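Local coordinates for alpha-n-acetylglucosaminidase family protein (Clostridium perfringens, PDB 4A42), which probably binds sugars as a calcium-carrying family 32 carbohydrate-binding module of a family 89 alpha-N-acetylglucosaminidase, at residues T53-G58 and K63-D68; K103-N108 and Y117-K122; S70-I75 and I94-T99; T99-I104 and G127-F132. All blocks are in the same frame, centred on the assembly; numbering follows the deposited sequence. Where two conformers were deposited one is given.

Contact 1 (T53-G58 and K63-D68). With CA (calcium ion), chain C.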
loop_
_atom_site.group_PDB
_atom_site.type_symbol
_atom_site.label_atom_id
_atom_site.label_comp_id
_atom_site.label_asym_id
_atom_site.label_seq_id
_atom_site.Cartn_x
_atom_site.Cartn_y
_atom_site.Cartn_z
ATOM N N THR A 53 9.354 -9.563 -6.674
ATOM C CA THR A 53 8.146 -10.022 -7.341
ATOM C C THR A 53 7.200 -8.826 -7.299
ATOM O O THR A 53 6.875 -8.325 -6.241
ATOM C CB THR A 53 7.507 -11.234 -6.664
ATOM O OG1 THR A 53 7.182 -10.930 -5.311
ATOM C CG2 THR A 53 8.449 -12.447 -6.727
ATOM N N LEU A 54 6.775 -8.393 -8.475
ATOM C CA LEU A 54 6.080 -7.131 -8.631
ATOM C C LEU A 54 4.613 -7.200 -8.994
ATOM O O LEU A 54 4.189 -8.138 -9.634
ATOM C CB LEU A 54 6.769 -6.330 -9.713
ATOM C CG LEU A 54 8.285 -6.440 -9.739
ATOM C CD1 LEU A 54 8.806 -5.695 -10.936
ATOM C CD2 LEU A 54 8.877 -5.883 -8.472
ATOM N N TRP A 55 3.866 -6.179 -8.570
ATOM C CA TRP A 55 2.519 -5.944 -9.050
ATOM C C TRP A 55 2.630 -4.742 -9.985
ATOM O O TRP A 55 3.084 -3.687 -9.595
ATOM C CB TRP A 55 1.537 -5.675 -7.915
ATOM C CG TRP A 55 0.204 -5.140 -8.387
ATOM C CD1 TRP A 55 -0.800 -5.849 -8.985
ATOM C CD2 TRP A 55 -0.265 -3.789 -8.292
ATOM N NE1 TRP A 55 -1.853 -5.019 -9.272
ATOM C CE2 TRP A 55 -1.552 -3.753 -8.851
ATOM C CE3 TRP A 55 0.281 -2.605 -7.789
ATOM C CZ2 TRP A 55 -2.297 -2.588 -8.919
ATOM C CZ3 TRP A 55 -0.463 -1.450 -7.863
ATOM C CH2 TRP A 55 -1.736 -1.450 -8.419
ATOM N N VAL A 56 2.248 -4.935 -11.235
ATOM C CA VAL A 56 2.365 -3.908 -12.244
ATOM C C VAL A 56 0.993 -3.647 -12.804
ATOM O O VAL A 56 0.496 -4.418 -13.598
ATOM C CB VAL A 56 3.263 -4.405 -13.380
ATOM C CG1 VAL A 56 3.415 -3.366 -14.444
ATOM C CG2 VAL A 56 4.621 -4.811 -12.844
ATOM N N PRO A 57 0.406 -2.531 -12.430
ATOM C CA PRO A 57 -0.932 -2.211 -12.902
ATOM C C PRO A 57 -0.926 -1.847 -14.363
ATOM O O PRO A 57 0.086 -1.542 -14.945
ATOM C CB PRO A 57 -1.327 -1.005 -12.053
ATOM C CG PRO A 57 -0.066 -0.442 -11.577
ATOM C CD PRO A 57 0.822 -1.618 -11.358
ATOM N N GLY A 58 -2.106 -1.929 -14.943
ATOM C CA GLY A 58 -2.346 -1.523 -16.296
ATOM C C GLY A 58 -2.694 -0.024 -16.303
ATOM O O GLY A 58 -2.348 0.695 -15.398
ATOM N N LYS A 63 -5.179 3.709 -10.313
ATOM C CA LYS A 63 -4.521 2.497 -9.907
ATOM C C LYS A 63 -4.545 2.435 -8.374
ATOM O O LYS A 63 -4.087 3.346 -7.725
ATOM C CB LYS A 63 -3.073 2.492 -10.387
ATOM C CG LYS A 63 -2.869 2.550 -11.849
ATOM C CD LYS A 63 -1.472 2.938 -12.169
ATOM C CE LYS A 63 -1.443 4.080 -13.113
ATOM N NZ LYS A 63 -1.810 3.687 -14.482
ATOM N N SER A 64 -5.112 1.378 -7.823
ATOM C CA SER A 64 -5.292 1.325 -6.398
ATOM C C SER A 64 -5.192 -0.084 -5.818
ATOM O O SER A 64 -5.494 -1.045 -6.489
ATOM C CB SER A 64 -6.651 1.942 -6.073
ATOM O OG SER A 64 -6.852 2.032 -4.698
ATOM N N VAL A 65 -4.781 -0.170 -4.564
ATOM C CA VAL A 65 -4.729 -1.424 -3.815
ATOM C C VAL A 65 -5.404 -1.216 -2.459
ATOM O O VAL A 65 -5.144 -0.221 -1.796
ATOM C CB VAL A 65 -3.266 -1.840 -3.543
ATOM C CG1 VAL A 65 -3.211 -3.141 -2.737
ATOM C CG2 VAL A 65 -2.472 -1.950 -4.847
ATOM N N THR A 66 -6.264 -2.143 -2.040
ATOM C CA THR A 66 -6.871 -2.054 -0.711
ATOM C C THR A 66 -6.597 -3.315 0.102
ATOM O O THR A 66 -6.924 -4.419 -0.332
ATOM C CB THR A 66 -8.392 -1.847 -0.787
ATOM O OG1 THR A 66 -8.678 -0.614 -1.457
ATOM C CG2 THR A 66 -8.990 -1.793 0.621
ATOM N N PHE A 67 -5.985 -3.151 1.270
ATOM C CA PHE A 67 -5.809 -4.265 2.204
ATOM C C PHE A 67 -6.946 -4.247 3.211
ATOM O O PHE A 67 -7.286 -3.191 3.753
ATOM C CB PHE A 67 -4.482 -4.177 2.971
ATOM C CG PHE A 67 -3.271 -4.410 2.134
ATOM C CD1 PHE A 67 -2.724 -3.378 1.388
ATOM C CD2 PHE A 67 -2.658 -5.658 2.103
ATOM C CE1 PHE A 67 -1.603 -3.592 0.616
ATOM C CE2 PHE A 67 -1.533 -5.870 1.332
ATOM C CZ PHE A 67 -1.014 -4.839 0.588
ATOM N N ASP A 68 -7.534 -5.416 3.439
ATOM C CA ASP A 68 -8.511 -5.614 4.503
ATOM C C ASP A 68 -7.813 -6.448 5.567
ATOM O O ASP A 68 -7.593 -7.645 5.386
ATOM C CB ASP A 68 -9.759 -6.326 3.962
ATOM C CG ASP A 68 -10.837 -6.537 5.027
ATOM O OD1 ASP A 68 -10.574 -6.275 6.218
ATOM O OD2 ASP A 68 -11.951 -6.976 4.666
HETATM CA CA CA C . 6.750 -9.013 -3.732
#
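W55 and V65 form the tight part of this contact. Their side chains reach toward each other head-on, and V65 CG2 settles over one face of the indole. It lies 3.9 Å from the centroid of the W55 six-membered ring, a CH-pi contact nearest CZ3 and CH2. The W55 side chain leaves with CG anti to the backbone N (chi1 168°), which swings the ring across to strand 63-69. P57 CD sits against the opposite face, 3.6 Å above the ring plane, so the indole is held flat between the two. Its NE1 is satisfied by S38 O. The other end is looser and partly exposed. There P57 CG rests on K63 CD at 3.7 Å. The lysine chain then kinks in its outer half, and K63 NZ gives a hydrogen bond to G58 O at 3.2 Å, in the carbonyl plane. At the far end of 53-58, T53 binds calcium through O at 2.6 Å and OG1 at 2.5 Å. N45, D48, N50, G142 and E143 complete the site. A loop folded onto a sandwich strand beside a bound calcium fits the F5/8 type C fold of family 32 modules.

Contact 2 (K103-N108 and Y117-K122); sequences KIVDEN and YSNILK
The flat amide of N119 lies against V105, whose two methyls both sit on one of its faces. V105 CG2 is 3.7 Å from N119 CG, and V105 CG1 is 3.7 Å from N119 ND2. The two side chains point at each other across the gap between the strands. The polar ends of the amide are satisfied away from the valine. N119 OD1 is hydrogen-bonded to Y90 OH. N119 ND2 donates a hydrogen bond to a water at 2.8 Å, and that water in turn donates to the carboxylate of E107, at OE2, over 3.2 Å. These bonds should fix which way round the amide is turned. Further along, the contact is purely apolar. I104 CD1 touches L121 CD2 at 3.5 Å, with L121 CG a little farther off. The chi1 of I104 (55°) places CG1 between the backbone N and the carbonyl carbon, and from there CD1 extends to the leucine. I104 and V105 can both turn this way because they form a classic beta bulge opposite I92. No hydrogen bond joins the two segments directly. Each strand pairs elsewhere: 102-107 with 90-95, and 116-120 with 77-82, where the N119 backbone hydrogen-bonds to I78. The contact thus joins strand 102-107 of one sheet to strand 116-120 and the residues that follow it, on the other, near the surface, with L121 also resting on I75 and I78.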
loop_
_atom_site.group_PDB
_atom_site.type_symbol
_atom_site.label_atom_id
_atom_site.label_comp_id
_atom_site.label_asym_id
_atom_site.label_seq_id
_atom_site.Cartn_x
_atom_site.Cartn_y
_atom_site.Cartn_z
ATOM N N LYS A 103 -7.257 10.062 4.603
ATOM C CA LYS A 103 -6.000 10.133 3.882
ATOM C C LYS A 103 -4.925 10.571 4.845
ATOM O O LYS A 103 -4.908 11.687 5.283
ATOM C CB LYS A 103 -6.101 11.091 2.678
ATOM C CG LYS A 103 -4.933 11.016 1.690
ATOM C CD LYS A 103 -5.124 11.785 0.442
ATOM C CE LYS A 103 -6.321 11.330 -0.346
ATOM N NZ LYS A 103 -6.569 12.074 -1.594
ATOM N N ILE A 104 -4.004 9.676 5.140
ATOM C CA ILE A 104 -2.983 9.916 6.157
ATOM C C ILE A 104 -1.616 10.252 5.573
ATOM O O ILE A 104 -0.766 10.798 6.271
ATOM C CB ILE A 104 -2.825 8.718 7.119
ATOM C CG1 ILE A 104 -2.540 7.440 6.327
ATOM C CG2 ILE A 104 -4.065 8.561 8.010
ATOM C CD1 ILE A 104 -1.990 6.303 7.158
ATOM N N VAL A 105 -1.400 9.911 4.306
ATOM C CA VAL A 105 -0.190 10.313 3.590
ATOM C C VAL A 105 -0.621 10.777 2.212
ATOM O O VAL A 105 -1.362 10.082 1.529
ATOM C CB VAL A 105 0.814 9.156 3.419
ATOM C CG1 VAL A 105 2.005 9.611 2.570
ATOM C CG2 VAL A 105 1.280 8.632 4.764
ATOM N N ASP A 106 -0.185 11.962 1.807
ATOM C CA ASP A 106 -0.562 12.470 0.502
ATOM C C ASP A 106 0.675 12.899 -0.256
ATOM O O ASP A 106 1.162 14.029 -0.102
ATOM C CB ASP A 106 -1.555 13.630 0.615
ATOM C CG ASP A 106 -2.115 14.048 -0.739
ATOM O OD1 ASP A 106 -1.591 13.575 -1.772
ATOM O OD2 ASP A 106 -3.074 14.847 -0.778
ATOM N N GLU A 107 1.177 11.988 -1.083
ATOM C CA GLU A 107 2.396 12.217 -1.853
ATOM C C GLU A 107 2.109 12.178 -3.343
ATOM O O GLU A 107 2.942 11.735 -4.141
ATOM C CB GLU A 107 3.450 11.169 -1.500
ATOM C CG GLU A 107 4.089 11.395 -0.139
ATOM C CD GLU A 107 4.935 12.647 -0.111
ATOM O OE1 GLU A 107 5.226 13.192 -1.197
ATOM O OE2 GLU A 107 5.311 13.082 0.996
ATOM N N ASN A 108 0.926 12.649 -3.723
ATOM C CA ASN A 108 0.509 12.632 -5.121
ATOM C C ASN A 108 1.347 13.531 -6.035
ATOM O O ASN A 108 1.310 13.384 -7.248
ATOM C CB ASN A 108 -1.003 12.898 -5.263
ATOM C CG ASN A 108 -1.361 14.378 -5.277
ATOM O OD1 ASN A 108 -1.951 14.870 -6.242
ATOM N ND2 ASN A 108 -1.031 15.086 -4.204
ATOM N N TYR A 117 9.509 3.766 -0.053
ATOM C CA TYR A 117 8.791 4.902 0.520
ATOM C C TYR A 117 8.199 4.508 1.872
ATOM O O TYR A 117 7.182 3.814 1.953
ATOM C CB TYR A 117 7.724 5.431 -0.457
ATOM C CG TYR A 117 8.332 5.976 -1.719
ATOM C CD1 TYR A 117 8.610 5.142 -2.799
ATOM C CD2 TYR A 117 8.664 7.332 -1.836
ATOM C CE1 TYR A 117 9.193 5.644 -3.954
ATOM C CE2 TYR A 117 9.238 7.833 -2.986
ATOM C CZ TYR A 117 9.498 6.995 -4.040
ATOM O OH TYR A 117 10.080 7.486 -5.185
ATOM N N SER A 118 8.881 4.928 2.935
ATOM C CA SER A 118 8.451 4.620 4.294
ATOM C C SER A 118 7.633 5.771 4.868
ATOM O O SER A 118 7.902 6.948 4.581
ATOM C CB SER A 118 9.673 4.390 5.193
ATOM O OG SER A 118 10.533 3.390 4.667
ATOM N N ASN A 119 6.628 5.434 5.667
ATOM C CA ASN A 119 5.862 6.438 6.411
ATOM C C ASN A 119 5.517 5.947 7.807
ATOM O O ASN A 119 4.928 4.883 7.967
ATOM C CB ASN A 119 4.560 6.793 5.689
ATOM C CG ASN A 119 4.785 7.606 4.433
ATOM O OD1 ASN A 119 4.796 7.069 3.335
ATOM N ND2 ASN A 119 4.978 8.904 4.595
ATOM N N ILE A 120 5.860 6.737 8.820
ATOM C CA ILE A 120 5.509 6.417 10.213
ATOM C C ILE A 120 4.234 7.156 10.637
ATOM O O ILE A 120 4.138 8.378 10.505
ATOM C CB ILE A 120 6.661 6.745 11.164
ATOM C CG1 ILE A 120 7.908 5.944 10.774
ATOM C CG2 ILE A 120 6.269 6.475 12.618
ATOM C CD1 ILE A 120 9.026 6.793 10.200
ATOM N N LEU A 121 3.255 6.411 11.145
ATOM C CA LEU A 121 1.949 6.980 11.449
ATOM C C LEU A 121 1.937 7.654 12.820
ATOM O O LEU A 121 2.745 7.324 13.690
ATOM C CB LEU A 121 0.848 5.914 11.368
ATOM C CG LEU A 121 0.353 5.507 9.979
ATOM C CD1 LEU A 121 1.442 4.795 9.206
ATOM C CD2 LEU A 121 -0.902 4.639 10.065
ATOM N N LYS A 122 1.026 8.606 13.000
ATOM C CA LYS A 122 0.837 9.236 14.301
ATOM C C LYS A 122 0.548 8.157 15.333
ATOM O O LYS A 122 0.031 7.091 14.997
ATOM C CB LYS A 122 -0.320 10.237 14.262
HETATM O O HOH W 1 6.241 10.732 2.974
#

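Contact 3 (S70-I75 and I94-T99)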
loop_
_atom_site.group_PDB
_atom_site.type_symbol
_atom_site.label_atom_id
_atom_site.label_comp_id
_atom_site.label_asym_id
_atom_site.label_seq_id
_atom_site.Cartn_x
_atom_site.Cartn_y
_atom_site.Cartn_z
ATOM N N SER A 70 -8.956 -7.394 8.211
ATOM C CA SER A 70 -9.984 -8.267 8.793
ATOM C C SER A 70 -10.565 -7.718 10.095
ATOM O O SER A 70 -11.719 -7.997 10.442
ATOM C CB SER A 70 -9.470 -9.702 8.975
ATOM O OG SER A 70 -8.997 -9.924 10.294
ATOM N N LYS A 71 -9.764 -6.944 10.814
ATOM C CA LYS A 71 -10.216 -6.309 12.039
ATOM C C LYS A 71 -9.533 -4.957 12.156
ATOM O O LYS A 71 -8.535 -4.696 11.482
ATOM C CB LYS A 71 -9.884 -7.180 13.252
ATOM N N GLU A 72 -10.067 -4.129 13.023
ATOM C CA GLU A 72 -9.445 -2.863 13.279
ATOM C C GLU A 72 -8.168 -3.093 14.093
ATOM O O GLU A 72 -8.210 -3.575 15.201
ATOM C CB GLU A 72 -10.431 -1.877 13.940
ATOM C CG GLU A 72 -11.757 -1.778 13.222
ATOM C CD GLU A 72 -12.778 -0.810 13.846
ATOM O OE1 GLU A 72 -12.423 -0.010 14.724
ATOM O OE2 GLU A 72 -13.927 -0.863 13.382
ATOM N N LYS A 73 -7.025 -2.771 13.514
ATOM C CA LYS A 73 -5.737 -3.021 14.138
ATOM C C LYS A 73 -4.855 -1.810 14.305
ATOM O O LYS A 73 -5.041 -0.833 13.608
ATOM C CB LYS A 73 -4.976 -4.078 13.341
ATOM C CG LYS A 73 -5.704 -5.366 13.225
ATOM C CD LYS A 73 -4.836 -6.459 12.704
ATOM C CE LYS A 73 -5.558 -7.759 12.737
ATOM N NZ LYS A 73 -4.621 -8.839 12.532
ATOM N N ASP A 74 -3.895 -1.871 15.215
ATOM C CA ASP A 74 -2.857 -0.860 15.329
ATOM C C ASP A 74 -2.008 -0.861 14.063
ATOM O O ASP A 74 -1.472 -1.895 13.671
ATOM C CB ASP A 74 -1.909 -1.154 16.489
ATOM C CG ASP A 74 -2.567 -1.060 17.858
ATOM O OD1 ASP A 74 -3.698 -0.534 17.988
ATOM O OD2 ASP A 74 -1.906 -1.508 18.820
ATOM N N ILE A 75 -1.866 0.299 13.441
ATOM C CA ILE A 75 -0.940 0.439 12.328
ATOM C C ILE A 75 0.084 1.495 12.711
ATOM O O ILE A 75 -0.277 2.653 12.939
ATOM C CB ILE A 75 -1.652 0.876 11.039
ATOM C CG1 ILE A 75 -2.705 -0.155 10.623
ATOM C CG2 ILE A 75 -0.641 1.090 9.944
ATOM C CD1 ILE A 75 -3.717 0.382 9.645
ATOM N N ILE A 94 -6.843 5.202 5.297
ATOM C CA ILE A 94 -7.280 4.132 6.185
ATOM C C ILE A 94 -8.761 4.299 6.493
ATOM O O ILE A 94 -9.299 5.406 6.392
ATOM C CB ILE A 94 -6.461 4.089 7.495
ATOM C CG1 ILE A 94 -6.545 5.425 8.242
ATOM C CG2 ILE A 94 -5.005 3.711 7.190
ATOM C CD1 ILE A 94 -5.939 5.380 9.638
ATOM N N SER A 95 -9.415 3.195 6.847
ATOM C CA SER A 95 -10.828 3.218 7.205
ATOM C C SER A 95 -11.151 2.120 8.204
ATOM O O SER A 95 -10.460 1.094 8.265
ATOM C CB SER A 95 -11.710 3.053 5.967
ATOM O OG SER A 95 -13.089 3.153 6.304
ATOM N N ASN A 96 -12.220 2.335 8.974
ATOM C CA ASN A 96 -12.751 1.321 9.871
ATOM C C ASN A 96 -13.930 0.583 9.269
ATOM O O ASN A 96 -14.067 -0.618 9.434
ATOM C CB ASN A 96 -13.123 1.938 11.216
ATOM C CG ASN A 96 -11.927 2.389 11.975
ATOM O OD1 ASN A 96 -10.852 1.843 11.822
ATOM N ND2 ASN A 96 -12.099 3.387 12.803
ATOM N N ASP A 97 -14.790 1.305 8.570
ATOM C CA ASP A 97 -15.987 0.707 8.001
ATOM C C ASP A 97 -15.922 0.426 6.511
ATOM O O ASP A 97 -16.800 -0.204 5.957
ATOM C CB ASP A 97 -17.215 1.562 8.324
ATOM C CG ASP A 97 -17.088 2.986 7.827
ATOM O OD1 ASP A 97 -16.172 3.277 7.035
ATOM O OD2 ASP A 97 -17.919 3.816 8.225
ATOM N N GLY A 98 -14.867 0.905 5.873
ATOM C CA GLY A 98 -14.687 0.716 4.454
ATOM C C GLY A 98 -15.433 1.702 3.585
ATOM O O GLY A 98 -15.415 1.582 2.369
ATOM N N THR A 99 -16.090 2.679 4.192
ATOM C CA THR A 99 -16.811 3.672 3.439
ATOM C C THR A 99 -16.283 5.067 3.713
ATOM O O THR A 99 -16.224 5.872 2.827
ATOM C CB THR A 99 -18.336 3.597 3.689
ATOM O OG1 THR A 99 -18.709 4.534 4.683
ATOM C CG2 THR A 99 -18.735 2.252 4.121
HETATM O O HOH W 2 -14.583 -2.205 11.328
#
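E72 and N96 meet at the rim of the beta-sandwich, where the short strand 72-74 faces the turn that follows strand 90-95. The carboxylate of E72 and the amide of N96 are stacked, with planes only 3° apart. E72 OE2 comes to 3.6 Å from N96 CB, and E72 OE1 to 3.7 Å from N96 CG. No direct hydrogen bond joins them; the flat groups meet face to face. The glutamate runs straight out past CG, which carries the flat carboxylate over to the asparagine. Deeper in, I75 CD1 and I94 CG2 approach more loosely, at 4.3 Å. The turn itself is held by its own side chains. S95 OG accepts from G98 N at 2.9 Å, an ST motif, and is also hydrogen-bonded to E100 O. D97 OD1 accepts from T99 N at 2.9 Å, an Asx turn, the donor coming from above the carboxylate plane. G98 has a positive phi (83°), which suits glycine. Both strands pair with strand 126-134: backbone hydrogen bonds link K73 to G127 and S95 to R128 and F129. E72 and N96 both touch I126 of that strand, and I75 packs on V130.

Contact 4 (T99-I104 and G127-F132); sequences TEWTKI and GRFVRF
R131 meets W101 at both ends of its side chain, at CB and at the guanidinium. R131 CB touches the six-membered ring first, 3.6 Å from W101 CZ3. CG stands anti to the backbone N and passes T66 of strand 63-69. The chain bends at chi3 (69°), which lays the guanidinium back over the indole. NE makes a salt bridge with E93 OE1, which steadies the guanidinium over the ring. CZ sits over the five-membered ring of W101, 3.7 Å from its centroid and 11° off the ring normal. That is a cation-pi contact. R131 NH2 lies 3.5 Å from W101 CG, and R131 NH1 is 3.7 Å from W101 NE1. The two planes are 18° apart, nearly flat on each other. NH2 has a hydrogen-bond partner elsewhere too, so the stack does not cost it its polar contacts. The negative E93 would probably temper the positive charge facing the indole. At the far end of the indole, W101 CH2 meets F129 CB at 3.6 Å. The F129 ring itself turns off elsewhere, and R128 CG packs on one of its faces. R128 and F129 form a classic beta bulge opposite S95, and W101 also touches S95. This cation-pi stack, beside a beta bulge, lies on the outer surface of the sheet, on strands of the F5/8 type C sandwich.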
loop_
_atom_site.group_PDB
_atom_site.type_symbol
_atom_site.label_atom_id
_atom_site.label_comp_id
_atom_site.label_asym_id
_atom_site.label_seq_id
_atom_site.Cartn_x
_atom_site.Cartn_y
_atom_site.Cartn_z
ATOM N N THR A 99 -16.090 2.679 4.192
ATOM C CA THR A 99 -16.811 3.672 3.439
ATOM C C THR A 99 -16.283 5.067 3.713
ATOM O O THR A 99 -16.224 5.872 2.827
ATOM C CB THR A 99 -18.336 3.597 3.689
ATOM O OG1 THR A 99 -18.709 4.534 4.683
ATOM C CG2 THR A 99 -18.735 2.252 4.121
ATOM N N GLU A 100 -15.894 5.336 4.934
ATOM C CA GLU A 100 -15.356 6.647 5.249
ATOM C C GLU A 100 -13.857 6.548 5.420
ATOM O O GLU A 100 -13.373 5.921 6.346
ATOM C CB GLU A 100 -15.978 7.212 6.521
ATOM C CG GLU A 100 -15.502 8.612 6.847
ATOM C CD GLU A 100 -16.296 9.267 7.944
ATOM O OE1 GLU A 100 -17.349 9.830 7.648
ATOM O OE2 GLU A 100 -15.842 9.244 9.090
ATOM N N TRP A 101 -13.138 7.228 4.532
ATOM C CA TRP A 101 -11.685 7.115 4.456
ATOM C C TRP A 101 -10.943 8.336 4.972
ATOM O O TRP A 101 -11.347 9.473 4.729
ATOM C CB TRP A 101 -11.251 6.856 3.013
ATOM C CG TRP A 101 -11.835 5.605 2.444
ATOM C CD1 TRP A 101 -13.040 5.477 1.815
ATOM C CD2 TRP A 101 -11.244 4.305 2.454
ATOM N NE1 TRP A 101 -13.235 4.174 1.428
ATOM C CE2 TRP A 101 -12.148 3.426 1.819
ATOM C CE3 TRP A 101 -10.042 3.783 2.944
ATOM C CZ2 TRP A 101 -11.892 2.069 1.653
ATOM C CZ3 TRP A 101 -9.781 2.423 2.782
ATOM C CH2 TRP A 101 -10.704 1.588 2.144
ATOM N N THR A 102 -9.837 8.079 5.661
ATOM C CA THR A 102 -8.920 9.127 6.088
ATOM C C THR A 102 -7.572 9.035 5.366
ATOM O O THR A 102 -6.830 8.051 5.513
ATOM C CB THR A 102 -8.704 9.091 7.614
ATOM O OG1 THR A 102 -9.971 9.240 8.275
ATOM C CG2 THR A 102 -7.771 10.219 8.050
ATOM N N LYS A 103 -7.257 10.062 4.603
ATOM C CA LYS A 103 -6.000 10.133 3.882
ATOM C C LYS A 103 -4.925 10.571 4.845
ATOM O O LYS A 103 -4.908 11.687 5.283
ATOM C CB LYS A 103 -6.101 11.091 2.678
ATOM C CG LYS A 103 -4.933 11.016 1.690
ATOM C CD LYS A 103 -5.124 11.785 0.442
ATOM C CE LYS A 103 -6.321 11.330 -0.346
ATOM N NZ LYS A 103 -6.569 12.074 -1.594
ATOM N N ILE A 104 -4.004 9.676 5.140
ATOM C CA ILE A 104 -2.983 9.916 6.157
ATOM C C ILE A 104 -1.616 10.252 5.573
ATOM O O ILE A 104 -0.766 10.798 6.271
ATOM C CB ILE A 104 -2.825 8.718 7.119
ATOM C CG1 ILE A 104 -2.540 7.440 6.327
ATOM C CG2 ILE A 104 -4.065 8.561 8.010
ATOM C CD1 ILE A 104 -1.990 6.303 7.158
ATOM N N GLY A 127 -6.903 0.923 12.013
ATOM C CA GLY A 127 -7.748 0.798 10.851
ATOM C C GLY A 127 -7.965 -0.647 10.484
ATOM O O GLY A 127 -7.156 -1.518 10.808
ATOM N N ARG A 128 -9.069 -0.944 9.838
ATOM C CA ARG A 128 -9.251 -2.232 9.227
ATOM C C ARG A 128 -8.813 -2.251 7.749
ATOM O O ARG A 128 -8.271 -3.225 7.279
ATOM C CB ARG A 128 -10.696 -2.712 9.364
ATOM C CG ARG A 128 -10.996 -3.951 8.592
ATOM C CD ARG A 128 -12.317 -4.559 8.922
ATOM N NE ARG A 128 -12.678 -5.490 7.879
ATOM C CZ ARG A 128 -13.803 -6.156 7.817
ATOM N NH1 ARG A 128 -14.703 -5.995 8.765
ATOM N NH2 ARG A 128 -14.046 -6.977 6.807
ATOM N N PHE A 129 -9.039 -1.153 7.042
ATOM C CA PHE A 129 -8.701 -1.086 5.620
ATOM C C PHE A 129 -7.582 -0.097 5.376
ATOM O O PHE A 129 -7.578 0.993 5.933
ATOM C CB PHE A 129 -9.926 -0.684 4.795
ATOM C CG PHE A 129 -11.102 -1.602 4.966
ATOM C CD1 PHE A 129 -11.269 -2.708 4.146
ATOM C CD2 PHE A 129 -12.040 -1.360 5.949
ATOM C CE1 PHE A 129 -12.354 -3.550 4.309
ATOM C CE2 PHE A 129 -13.125 -2.202 6.116
ATOM C CZ PHE A 129 -13.281 -3.294 5.293
ATOM N N VAL A 130 -6.628 -0.488 4.535
ATOM C CA VAL A 130 -5.559 0.408 4.136
ATOM C C VAL A 130 -5.552 0.460 2.617
ATOM O O VAL A 130 -5.386 -0.568 1.950
ATOM C CB VAL A 130 -4.191 -0.044 4.691
ATOM C CG1 VAL A 130 -3.152 1.056 4.515
ATOM C CG2 VAL A 130 -4.312 -0.427 6.166
ATOM N N ARG A 131 -5.756 1.660 2.074
ATOM C CA ARG A 131 -5.863 1.842 0.638
ATOM C C ARG A 131 -4.724 2.705 0.104
ATOM O O ARG A 131 -4.395 3.749 0.667
ATOM C CB ARG A 131 -7.225 2.432 0.252
ATOM C CG ARG A 131 -7.417 2.561 -1.263
ATOM C CD ARG A 131 -8.867 2.834 -1.622
ATOM N NE ARG A 131 -9.289 4.166 -1.212
ATOM C CZ ARG A 131 -10.543 4.600 -1.288
ATOM N NH1 ARG A 131 -11.489 3.799 -1.766
ATOM N NH2 ARG A 131 -10.849 5.833 -0.893
ATOM N N PHE A 132 -4.113 2.225 -0.978
ATOM C CA PHE A 132 -2.989 2.878 -1.633
ATOM C C PHE A 132 -3.436 3.313 -3.012
ATOM O O PHE A 132 -3.952 2.512 -3.784
ATOM C CB PHE A 132 -1.805 1.902 -1.759
ATOM C CG PHE A 132 -1.255 1.456 -0.437
ATOM C CD1 PHE A 132 -1.887 0.453 0.289
ATOM C CD2 PHE A 132 -0.112 2.039 0.091
ATOM C CE1 PHE A 132 -1.399 0.055 1.522
ATOM C CE2 PHE A 132 0.394 1.627 1.321
ATOM C CZ PHE A 132 -0.261 0.641 2.042
#

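In the fold
From the N terminus, contact 1 closes first, across a short loop of four residues between 53-58 and strand 63-69. The chain then turns a corner into strand 72-74, and contact 3 closes a longer span that ends at T99. Contact 4 starts from that same residue. Contact 2 starts from the same stretch as contact 4, sharing K103 and I104, and closes earlier, within its span. Strand 126-134 ties the set together. F67 N of contact 1 probably bonds to V130 O of contact 4 on this strand, which also borders contact 3. Contact 2 joins the six-stranded sheet to the other sheet and lies across the chain's centre from contact 1.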